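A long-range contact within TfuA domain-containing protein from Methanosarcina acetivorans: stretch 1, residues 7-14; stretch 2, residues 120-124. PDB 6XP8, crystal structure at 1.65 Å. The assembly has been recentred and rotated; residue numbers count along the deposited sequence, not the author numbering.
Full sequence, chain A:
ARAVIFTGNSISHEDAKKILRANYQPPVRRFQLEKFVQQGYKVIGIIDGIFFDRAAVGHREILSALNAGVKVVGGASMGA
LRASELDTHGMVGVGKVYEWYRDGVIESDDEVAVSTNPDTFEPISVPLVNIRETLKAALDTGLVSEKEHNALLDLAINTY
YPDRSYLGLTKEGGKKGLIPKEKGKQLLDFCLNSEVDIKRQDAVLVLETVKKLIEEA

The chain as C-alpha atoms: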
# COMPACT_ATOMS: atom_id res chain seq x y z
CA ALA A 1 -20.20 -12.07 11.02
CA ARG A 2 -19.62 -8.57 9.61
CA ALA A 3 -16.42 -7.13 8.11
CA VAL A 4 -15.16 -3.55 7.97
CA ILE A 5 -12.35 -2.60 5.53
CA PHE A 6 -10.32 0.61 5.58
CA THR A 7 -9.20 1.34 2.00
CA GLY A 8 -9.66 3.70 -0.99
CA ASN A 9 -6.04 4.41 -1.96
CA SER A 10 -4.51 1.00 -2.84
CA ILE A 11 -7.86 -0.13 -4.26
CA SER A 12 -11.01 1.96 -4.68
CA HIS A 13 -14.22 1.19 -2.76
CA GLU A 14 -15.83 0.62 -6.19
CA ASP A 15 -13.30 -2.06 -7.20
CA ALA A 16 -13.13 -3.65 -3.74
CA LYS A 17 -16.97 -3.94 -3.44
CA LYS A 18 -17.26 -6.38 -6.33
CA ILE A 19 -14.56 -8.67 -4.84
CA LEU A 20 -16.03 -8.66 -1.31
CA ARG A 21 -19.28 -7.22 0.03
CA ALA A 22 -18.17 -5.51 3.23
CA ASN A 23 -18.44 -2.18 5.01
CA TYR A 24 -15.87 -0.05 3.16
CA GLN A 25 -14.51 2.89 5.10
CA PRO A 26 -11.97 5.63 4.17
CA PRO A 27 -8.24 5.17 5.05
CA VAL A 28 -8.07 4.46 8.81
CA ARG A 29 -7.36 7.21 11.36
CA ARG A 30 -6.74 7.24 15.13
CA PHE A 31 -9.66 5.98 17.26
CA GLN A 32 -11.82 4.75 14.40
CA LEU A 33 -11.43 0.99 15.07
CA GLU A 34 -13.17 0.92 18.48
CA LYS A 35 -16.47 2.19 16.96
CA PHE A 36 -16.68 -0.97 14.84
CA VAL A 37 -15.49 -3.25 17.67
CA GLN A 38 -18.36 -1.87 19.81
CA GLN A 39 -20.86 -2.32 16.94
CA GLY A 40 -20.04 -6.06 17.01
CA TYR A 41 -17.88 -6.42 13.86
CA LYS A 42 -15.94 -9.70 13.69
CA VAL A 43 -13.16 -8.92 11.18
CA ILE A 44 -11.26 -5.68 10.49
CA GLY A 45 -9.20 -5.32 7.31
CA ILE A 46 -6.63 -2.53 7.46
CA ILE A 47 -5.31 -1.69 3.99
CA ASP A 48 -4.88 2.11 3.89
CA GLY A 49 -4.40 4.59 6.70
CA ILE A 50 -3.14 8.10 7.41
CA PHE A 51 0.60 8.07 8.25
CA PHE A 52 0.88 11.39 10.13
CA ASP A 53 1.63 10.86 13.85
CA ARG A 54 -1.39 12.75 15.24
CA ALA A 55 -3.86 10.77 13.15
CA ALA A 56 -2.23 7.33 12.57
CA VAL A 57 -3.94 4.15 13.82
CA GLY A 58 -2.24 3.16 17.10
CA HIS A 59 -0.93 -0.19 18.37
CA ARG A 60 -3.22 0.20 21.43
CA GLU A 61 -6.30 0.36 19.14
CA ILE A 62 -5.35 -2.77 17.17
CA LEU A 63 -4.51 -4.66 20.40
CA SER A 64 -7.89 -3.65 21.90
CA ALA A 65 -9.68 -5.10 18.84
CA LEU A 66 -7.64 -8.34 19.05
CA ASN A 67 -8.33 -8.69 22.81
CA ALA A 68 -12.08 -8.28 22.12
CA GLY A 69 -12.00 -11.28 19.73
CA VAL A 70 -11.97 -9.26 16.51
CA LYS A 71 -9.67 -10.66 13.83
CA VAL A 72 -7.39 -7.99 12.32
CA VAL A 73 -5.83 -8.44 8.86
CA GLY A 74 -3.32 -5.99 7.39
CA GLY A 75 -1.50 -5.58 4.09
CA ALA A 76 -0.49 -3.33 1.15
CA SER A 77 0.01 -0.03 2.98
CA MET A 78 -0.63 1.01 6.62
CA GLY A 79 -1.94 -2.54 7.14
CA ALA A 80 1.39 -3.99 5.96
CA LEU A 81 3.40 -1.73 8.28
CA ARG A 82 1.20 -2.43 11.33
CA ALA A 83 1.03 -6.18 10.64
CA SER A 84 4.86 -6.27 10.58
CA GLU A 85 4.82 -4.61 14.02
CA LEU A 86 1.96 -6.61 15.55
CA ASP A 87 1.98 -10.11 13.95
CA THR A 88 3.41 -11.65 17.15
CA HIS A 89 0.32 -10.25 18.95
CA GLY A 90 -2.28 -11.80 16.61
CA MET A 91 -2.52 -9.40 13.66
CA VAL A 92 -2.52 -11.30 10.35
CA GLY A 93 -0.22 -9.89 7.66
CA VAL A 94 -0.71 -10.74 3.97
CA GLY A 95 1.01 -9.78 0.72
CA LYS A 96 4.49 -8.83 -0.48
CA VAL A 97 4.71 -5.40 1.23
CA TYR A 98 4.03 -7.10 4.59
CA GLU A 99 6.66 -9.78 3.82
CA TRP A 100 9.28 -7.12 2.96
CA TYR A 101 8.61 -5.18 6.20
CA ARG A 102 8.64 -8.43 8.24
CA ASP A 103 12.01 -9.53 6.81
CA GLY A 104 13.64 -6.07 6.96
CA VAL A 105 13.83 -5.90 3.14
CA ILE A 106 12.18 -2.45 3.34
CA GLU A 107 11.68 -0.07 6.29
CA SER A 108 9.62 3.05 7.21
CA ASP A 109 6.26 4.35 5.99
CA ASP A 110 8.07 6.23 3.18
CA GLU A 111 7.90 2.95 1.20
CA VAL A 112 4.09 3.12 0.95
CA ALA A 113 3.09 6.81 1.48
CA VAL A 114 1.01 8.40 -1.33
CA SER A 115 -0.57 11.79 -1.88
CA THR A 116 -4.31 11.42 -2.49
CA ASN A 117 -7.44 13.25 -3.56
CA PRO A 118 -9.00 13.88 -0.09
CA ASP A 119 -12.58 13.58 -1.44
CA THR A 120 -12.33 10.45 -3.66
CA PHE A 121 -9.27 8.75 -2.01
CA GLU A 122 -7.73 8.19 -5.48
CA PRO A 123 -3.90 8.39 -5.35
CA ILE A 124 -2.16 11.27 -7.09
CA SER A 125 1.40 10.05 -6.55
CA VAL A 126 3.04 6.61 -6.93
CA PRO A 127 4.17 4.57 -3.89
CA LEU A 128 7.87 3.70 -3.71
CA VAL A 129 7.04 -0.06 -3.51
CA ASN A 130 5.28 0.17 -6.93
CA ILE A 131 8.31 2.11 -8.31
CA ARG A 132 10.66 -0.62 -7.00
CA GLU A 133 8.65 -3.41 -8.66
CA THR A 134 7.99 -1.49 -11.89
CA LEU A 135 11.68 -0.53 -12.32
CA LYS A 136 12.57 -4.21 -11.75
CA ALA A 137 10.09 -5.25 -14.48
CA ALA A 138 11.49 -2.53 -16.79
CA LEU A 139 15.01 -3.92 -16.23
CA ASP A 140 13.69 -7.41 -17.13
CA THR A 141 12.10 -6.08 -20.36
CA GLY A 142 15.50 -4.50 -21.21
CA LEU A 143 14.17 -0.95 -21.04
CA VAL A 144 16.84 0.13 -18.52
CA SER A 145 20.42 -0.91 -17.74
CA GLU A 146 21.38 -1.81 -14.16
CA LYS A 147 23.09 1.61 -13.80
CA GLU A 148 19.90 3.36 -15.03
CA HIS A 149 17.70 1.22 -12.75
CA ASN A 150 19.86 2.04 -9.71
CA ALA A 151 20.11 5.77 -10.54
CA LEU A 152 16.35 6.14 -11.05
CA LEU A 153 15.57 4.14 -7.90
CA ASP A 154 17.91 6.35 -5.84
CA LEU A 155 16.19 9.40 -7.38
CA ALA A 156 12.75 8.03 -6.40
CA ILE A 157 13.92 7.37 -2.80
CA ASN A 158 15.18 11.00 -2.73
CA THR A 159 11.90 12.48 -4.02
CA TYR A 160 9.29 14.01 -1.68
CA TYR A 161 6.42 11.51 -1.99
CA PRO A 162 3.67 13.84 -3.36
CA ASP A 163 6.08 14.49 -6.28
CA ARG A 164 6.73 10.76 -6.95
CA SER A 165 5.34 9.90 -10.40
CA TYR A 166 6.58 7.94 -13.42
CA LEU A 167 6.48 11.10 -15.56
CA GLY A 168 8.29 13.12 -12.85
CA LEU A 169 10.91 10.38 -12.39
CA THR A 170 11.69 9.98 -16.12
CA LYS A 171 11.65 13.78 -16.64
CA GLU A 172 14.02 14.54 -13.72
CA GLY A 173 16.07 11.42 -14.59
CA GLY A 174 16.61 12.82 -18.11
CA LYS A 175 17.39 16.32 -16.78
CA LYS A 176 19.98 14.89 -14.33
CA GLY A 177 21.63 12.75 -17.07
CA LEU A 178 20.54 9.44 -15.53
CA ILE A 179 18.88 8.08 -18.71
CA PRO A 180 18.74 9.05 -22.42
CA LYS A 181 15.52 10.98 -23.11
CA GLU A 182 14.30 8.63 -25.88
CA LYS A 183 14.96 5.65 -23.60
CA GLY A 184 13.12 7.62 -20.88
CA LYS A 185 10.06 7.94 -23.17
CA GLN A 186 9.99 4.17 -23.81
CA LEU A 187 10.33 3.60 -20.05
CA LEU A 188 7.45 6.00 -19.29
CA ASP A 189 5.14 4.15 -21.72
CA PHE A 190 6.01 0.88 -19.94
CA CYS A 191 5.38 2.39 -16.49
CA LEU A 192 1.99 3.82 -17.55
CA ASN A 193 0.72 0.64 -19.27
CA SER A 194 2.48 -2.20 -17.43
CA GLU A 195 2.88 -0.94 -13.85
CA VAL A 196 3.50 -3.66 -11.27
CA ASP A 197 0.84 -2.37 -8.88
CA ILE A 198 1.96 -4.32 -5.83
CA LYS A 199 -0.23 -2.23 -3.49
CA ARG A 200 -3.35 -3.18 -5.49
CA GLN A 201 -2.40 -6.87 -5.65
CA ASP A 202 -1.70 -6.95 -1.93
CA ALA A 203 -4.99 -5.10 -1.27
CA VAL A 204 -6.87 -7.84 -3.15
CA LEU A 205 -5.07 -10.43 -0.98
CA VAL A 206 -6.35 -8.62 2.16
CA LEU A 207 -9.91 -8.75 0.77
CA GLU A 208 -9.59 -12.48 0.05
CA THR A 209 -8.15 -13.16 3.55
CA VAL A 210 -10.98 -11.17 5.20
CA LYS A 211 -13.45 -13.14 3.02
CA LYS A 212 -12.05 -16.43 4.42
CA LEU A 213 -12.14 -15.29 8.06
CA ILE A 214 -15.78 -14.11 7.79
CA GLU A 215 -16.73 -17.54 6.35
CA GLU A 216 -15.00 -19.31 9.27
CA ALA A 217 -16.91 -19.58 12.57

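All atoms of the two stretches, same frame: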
# COMPACT_ATOMS: atom_id res chain seq x y z
N THR A 7 -9.92 1.27 3.29
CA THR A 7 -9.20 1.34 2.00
C THR A 7 -9.68 2.55 1.17
O THR A 7 -10.34 3.45 1.71
CB THR A 7 -9.19 -0.03 1.24
OG1 THR A 7 -8.19 -0.02 0.22
CG2 THR A 7 -10.55 -0.39 0.64
N GLY A 8 -9.33 2.58 -0.12
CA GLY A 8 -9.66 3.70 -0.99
C GLY A 8 -8.49 4.14 -1.84
O GLY A 8 -8.69 4.59 -2.97
N ASN A 9 -7.28 4.02 -1.28
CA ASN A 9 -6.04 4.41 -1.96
C ASN A 9 -5.47 3.26 -2.81
O ASN A 9 -5.34 3.40 -4.02
CB ASN A 9 -4.97 4.88 -0.96
CG ASN A 9 -5.46 5.99 -0.02
OD1 ASN A 9 -6.39 6.75 -0.33
ND2 ASN A 9 -4.81 6.09 1.12
N SER A 10 -5.16 2.14 -2.17
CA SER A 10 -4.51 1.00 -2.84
C SER A 10 -5.48 0.27 -3.78
O SER A 10 -5.06 -0.31 -4.79
CB SER A 10 -3.96 0.03 -1.80
OG SER A 10 -2.98 0.67 -0.99
N ILE A 11 -6.75 0.31 -3.41
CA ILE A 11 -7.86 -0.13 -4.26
C ILE A 11 -9.06 0.75 -3.90
O ILE A 11 -9.26 1.08 -2.72
CB ILE A 11 -8.16 -1.65 -4.11
CG1 ILE A 11 -9.14 -2.13 -5.20
CG2 ILE A 11 -8.64 -2.00 -2.70
CD1 ILE A 11 -9.15 -3.63 -5.43
N SER A 12 -9.82 1.15 -4.90
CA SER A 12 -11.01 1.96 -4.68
C SER A 12 -12.12 1.14 -4.02
O SER A 12 -12.12 -0.10 -4.11
CB SER A 12 -11.51 2.58 -5.99
OG SER A 12 -12.00 1.58 -6.86
N HIS A 13 -13.04 1.83 -3.34
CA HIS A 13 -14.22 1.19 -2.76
C HIS A 13 -15.02 0.49 -3.86
O HIS A 13 -15.50 -0.62 -3.66
CB HIS A 13 -15.09 2.21 -2.03
CG HIS A 13 -14.50 2.70 -0.74
ND1 HIS A 13 -15.26 3.34 0.22
CD2 HIS A 13 -13.24 2.64 -0.24
CE1 HIS A 13 -14.50 3.66 1.25
NE2 HIS A 13 -13.27 3.25 0.99
N GLU A 14 -15.12 1.14 -5.02
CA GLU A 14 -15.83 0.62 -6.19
C GLU A 14 -15.28 -0.73 -6.65
O GLU A 14 -16.05 -1.67 -6.90
CB GLU A 14 -15.79 1.63 -7.34
CG GLU A 14 -16.42 2.99 -7.05
CD GLU A 14 -15.43 4.02 -6.51
OE1 GLU A 14 -14.98 3.89 -5.35
OE2 GLU A 14 -15.11 4.98 -7.25
N THR A 120 -12.09 11.72 -2.95
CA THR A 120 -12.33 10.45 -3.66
C THR A 120 -11.42 9.30 -3.18
O THR A 120 -11.70 8.13 -3.46
CB THR A 120 -12.16 10.58 -5.19
OG1 THR A 120 -10.77 10.70 -5.52
CG2 THR A 120 -12.93 11.79 -5.75
N PHE A 121 -10.35 9.66 -2.47
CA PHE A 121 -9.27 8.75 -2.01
C PHE A 121 -8.35 8.21 -3.12
O PHE A 121 -7.43 7.44 -2.84
CB PHE A 121 -9.77 7.59 -1.10
CG PHE A 121 -10.98 7.92 -0.26
CD1 PHE A 121 -10.98 9.01 0.62
CD2 PHE A 121 -12.12 7.11 -0.33
CE1 PHE A 121 -12.10 9.30 1.39
CE2 PHE A 121 -13.24 7.40 0.45
CZ PHE A 121 -13.23 8.49 1.30
N GLU A 122 -8.58 8.63 -4.37
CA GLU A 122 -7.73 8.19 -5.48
C GLU A 122 -6.31 8.75 -5.30
O GLU A 122 -6.15 9.92 -4.97
CB GLU A 122 -8.32 8.63 -6.82
CG GLU A 122 -7.84 7.80 -8.01
CD GLU A 122 -8.45 8.26 -9.32
OE1 GLU A 122 -8.27 9.44 -9.69
OE2 GLU A 122 -9.12 7.44 -9.99
N PRO A 123 -5.27 7.89 -5.47
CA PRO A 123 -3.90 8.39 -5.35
C PRO A 123 -3.53 9.35 -6.47
O PRO A 123 -3.98 9.18 -7.61
CB PRO A 123 -3.05 7.12 -5.46
CG PRO A 123 -3.96 6.02 -5.06
CD PRO A 123 -5.30 6.42 -5.60
N ILE A 124 -2.74 10.35 -6.12
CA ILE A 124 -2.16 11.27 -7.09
C ILE A 124 -0.75 10.78 -7.42
O ILE A 124 -0.39 10.63 -8.60
CB ILE A 124 -2.13 12.73 -6.55
CG1 ILE A 124 -3.52 13.19 -6.07
CG2 ILE A 124 -1.51 13.69 -7.57
CD1 ILE A 124 -4.64 13.13 -7.09
O HOH W 1 -11.13 5.97 -4.99

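T7 opens the stretch with its CA-to-CB bond directed away from stretch 2, and its contribution is made through the backbone: its carbonyl O accepts a hydrogen bond from H13 NE2 at 3.0 Å, which ties the two ends of the loop together and fixes the imidazole.

G8 is where the two stretches come closest by their CA atoms, its CA 5.2 Å from F121 CA. Two constraints make glycine the rule here. With phi/psi of 134/-33, a CB would be jammed against the carbonyl O of T7, and an ideal CB would also sit 2.9 Å from F121 CB, a clash. The closeness has a price: G8 O lies 3.1 Å from F121 O, and two acceptors cannot bond to each other. Water 1 bridges the two stretches, its O donating to T120 O at 2.7 Å and, weakly, to G8 O at 3.5 Å.

N9 starts sideways, but its m rotamer (chi1 -53°) brings the end of the side chain nearer to F121. Its backbone contributes too: N9 CA makes a CA-H...O contact with F121 O at 3.4 Å, and N9 O rests 3.1 Å from CG of P123.

S10 and I11 direct their CA-to-CB bonds away and touch nothing in stretch 2. S12, also out of contact, serves as the N-cap, its side chain capping a backbone N just past the stretch as the helix begins at H13.

H13 points toward stretch 2 and packs against F121, H13 CE1 to F121 CE2 at 4.0 Å. The rings meet obliquely, centroids 5.5 Å apart and planes at 42°. F121, at a positive phi of 70°, has ring contacts with both G8 CA and H13 CE1, and the largest covered area in the contact. With no clear direct hydrogen bond across the stretches, the lesson is one of fit: a glycine admits the backbone, and an anchored histidine meets the phenylalanine.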